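Local coordinates for designed helical repeat protein (PDB 5CWF), which has no known natural function, being a computationally designed protein built to fold into a compact array of repeated helix pairs, at residues Leu55-Ala60 against Ala101-Val106. Sequence-based numbering, arbitrary orientation.
Sequences LALAKA and ALAKAV
Ala103 CB is the tightest point of this helix-helix contact: it points at segment 55-60 and meets Leu57 CD2 at 3.5 Å, closer than usual for two carbons, and Ala56 CB at 3.8 Å. Leu57 starts off alongside the interface; chi1 -69° sets CG beside the backbone N and chi2 -180° carries CD1 onward, so that CD2 is the branch reaching Ala103, touching CA as well as CB. One turn further on, Ala60 CB faces Val106 CG2 at 3.8 Å. That methyl takes the crowded position between backbone N and carbonyl carbon and lies 4.2 Å from Leu57 CD2, which thus links the two contacts. The segment axes come within 8.4 Å at 23°, consistent with alanine at three of five touching positions. No hydrogen bond crosses; the buried part is methyl against methyl. The Ala56 edge is the solvent side: Ala56 is partly exposed, and on the other helix Lys104, its CB pointing away from 55-60, is exposed. The contact joins helices 48-67 and 93-111. Helix 70-89, between them in the chain, covers the Leu57 side through Ile83 and Val84, while helices 3-21 and 138-156 touch segments 55-60 and 101-106, respectively, on their other sides.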
ATOM      1  N   LEU A  55       8.799   5.223  -0.910  1.00 31.05           N
ATOM      2  CA  LEU A  55       9.464   5.083   0.390  1.00 31.89           C
ATOM      3  C   LEU A  55       8.484   4.684   1.466  1.00 29.78           C
ATOM      4  O   LEU A  55       8.765   3.795   2.288  1.00 30.72           O
ATOM      5  CB  LEU A  55      10.185   6.373   0.765  1.00 33.46           C
ATOM      6  CG  LEU A  55      10.996   6.354   2.067  1.00 35.98           C
ATOM      7  CD1 LEU A  55      12.109   5.310   1.995  1.00 38.15           C
ATOM      8  CD2 LEU A  55      11.585   7.738   2.358  1.00 40.36           C
ATOM      9  N   ALA A  56       7.323   5.326   1.470  1.00 29.63           N
ATOM     10  CA  ALA A  56       6.309   4.994   2.461  1.00 27.54           C
ATOM     11  C   ALA A  56       5.894   3.525   2.310  1.00 23.55           C
ATOM     12  O   ALA A  56       5.776   2.808   3.299  1.00 26.10           O
ATOM     13  CB  ALA A  56       5.095   5.922   2.324  1.00 29.72           C
ATOM     14  N   LEU A  57       5.688   3.069   1.081  1.00 24.89           N
ATOM     15  CA  LEU A  57       5.276   1.672   0.853  1.00 24.18           C
ATOM     16  C   LEU A  57       6.327   0.656   1.289  1.00 24.83           C
ATOM     17  O   LEU A  57       6.002  -0.343   1.943  1.00 23.68           O
ATOM     18  CB  LEU A  57       4.961   1.444  -0.627  1.00 25.00           C
ATOM     19  CG  LEU A  57       3.700   2.152  -1.151  1.00 26.48           C
ATOM     20  CD1 LEU A  57       3.479   1.856  -2.626  1.00 30.30           C
ATOM     21  CD2 LEU A  57       2.476   1.708  -0.324  1.00 28.88           C
ATOM     22  N   ALA A  58       7.577   0.931   0.945  1.00 25.51           N
ATOM     23  CA  ALA A  58       8.681   0.070   1.320  1.00 30.97           C
ATOM     24  C   ALA A  58       8.752  -0.059   2.836  1.00 28.26           C
ATOM     25  O   ALA A  58       8.868  -1.162   3.361  1.00 29.28           O
ATOM     26  CB  ALA A  58       9.987   0.621   0.757  1.00 34.81           C
ATOM     27  N   LYS A  59       8.647   1.058   3.548  1.00 25.41           N
ATOM     28  CA  LYS A  59       8.645   1.003   5.021  1.00 24.37           C
ATOM     29  C   LYS A  59       7.454   0.254   5.573  1.00 23.39           C
ATOM     30  O   LYS A  59       7.568  -0.420   6.606  1.00 26.50           O
ATOM     31  CB  LYS A  59       8.646   2.394   5.631  1.00 25.42           C
ATOM     32  CG  LYS A  59       9.922   3.173   5.457  1.00 30.13           C
ATOM     33  CD  LYS A  59       9.684   4.593   5.924  1.00 35.92           C
ATOM     34  CE  LYS A  59      10.929   5.438   5.915  1.00 42.27           C
ATOM     35  NZ  LYS A  59      10.554   6.832   6.300  1.00 51.62           N
ATOM     36  N   ALA A  60       6.304   0.368   4.909  1.00 26.48           N
ATOM     37  CA  ALA A  60       5.094  -0.282   5.415  1.00 27.88           C
ATOM     38  C   ALA A  60       5.226  -1.794   5.329  1.00 27.67           C
ATOM     39  O   ALA A  60       4.852  -2.517   6.256  1.00 24.68           O
ATOM     40  CB  ALA A  60       3.888   0.168   4.660  1.00 24.78           C
ATOM     41  N   ALA A 101      -1.703   8.995   0.243  1.00 28.33           N
ATOM     42  CA  ALA A 101      -2.586   8.844   1.400  1.00 28.37           C
ATOM     43  C   ALA A 101      -2.718   7.374   1.783  1.00 27.58           C
ATOM     44  O   ALA A 101      -2.658   7.029   2.965  1.00 25.27           O
ATOM     45  CB  ALA A 101      -3.960   9.450   1.106  1.00 29.42           C
ATOM     46  N   LEU A 102      -2.862   6.486   0.800  1.00 26.42           N
ATOM     47  CA  LEU A 102      -2.988   5.075   1.106  1.00 24.68           C
ATOM     48  C   LEU A 102      -1.679   4.504   1.643  1.00 24.68           C
ATOM     49  O   LEU A 102      -1.696   3.734   2.582  1.00 23.98           O
ATOM     50  CB  LEU A 102      -3.431   4.288  -0.127  1.00 24.32           C
ATOM     51  CG  LEU A 102      -4.831   4.638  -0.632  1.00 25.48           C
ATOM     52  CD1 LEU A 102      -5.143   3.821  -1.882  1.00 23.51           C
ATOM     53  CD2 LEU A 102      -5.892   4.399   0.420  1.00 26.68           C
ATOM     54  N   ALA A 103      -0.551   4.922   1.065  1.00 26.52           N
ATOM     55  CA  ALA A 103       0.755   4.459   1.533  1.00 27.22           C
ATOM     56  C   ALA A 103       0.997   4.890   2.977  1.00 26.47           C
ATOM     57  O   ALA A 103       1.477   4.113   3.796  1.00 26.55           O
ATOM     58  CB  ALA A 103       1.865   4.992   0.627  1.00 28.93           C
ATOM     59  N   LYS A 104       0.618   6.121   3.299  1.00 25.66           N
ATOM     60  CA  LYS A 104       0.737   6.593   4.669  1.00 26.11           C
ATOM     61  C   LYS A 104      -0.151   5.800   5.618  1.00 25.50           C
ATOM     62  O   LYS A 104       0.238   5.531   6.753  1.00 25.84           O
ATOM     63  CB  LYS A 104       0.384   8.080   4.759  1.00 26.44           C
ATOM     64  CG  LYS A 104       1.466   9.010   4.209  1.00 30.54           C
ATOM     65  CD  LYS A 104       0.960  10.448   4.164  1.00 39.28           C
ATOM     66  CE  LYS A 104       2.014  11.425   3.662  1.00 48.01           C
ATOM     67  NZ  LYS A 104       1.475  12.817   3.558  1.00 50.42           N
ATOM     68  N   ALA A 105      -1.338   5.413   5.147  1.00 25.71           N
ATOM     69  CA  ALA A 105      -2.274   4.654   5.984  1.00 24.42           C
ATOM     70  C   ALA A 105      -1.794   3.222   6.277  1.00 23.92           C
ATOM     71  O   ALA A 105      -1.916   2.748   7.406  1.00 25.30           O
ATOM     72  CB  ALA A 105      -3.646   4.611   5.312  1.00 25.46           C
ATOM     73  N   VAL A 106      -1.286   2.530   5.267  1.00 26.69           N
ATOM     74  CA  VAL A 106      -0.800   1.175   5.493  1.00 26.96           C
ATOM     75  C   VAL A 106       0.469   1.239   6.347  1.00 27.25           C
ATOM     76  O   VAL A 106       0.693   0.372   7.163  1.00 27.06           O
ATOM     77  CB  VAL A 106      -0.568   0.373   4.163  1.00 29.51           C
ATOM     78  CG1 VAL A 106      -1.898   0.171   3.425  1.00 31.21           C
ATOM     79  CG2 VAL A 106       0.459   1.024   3.270  1.00 29.12           C
TER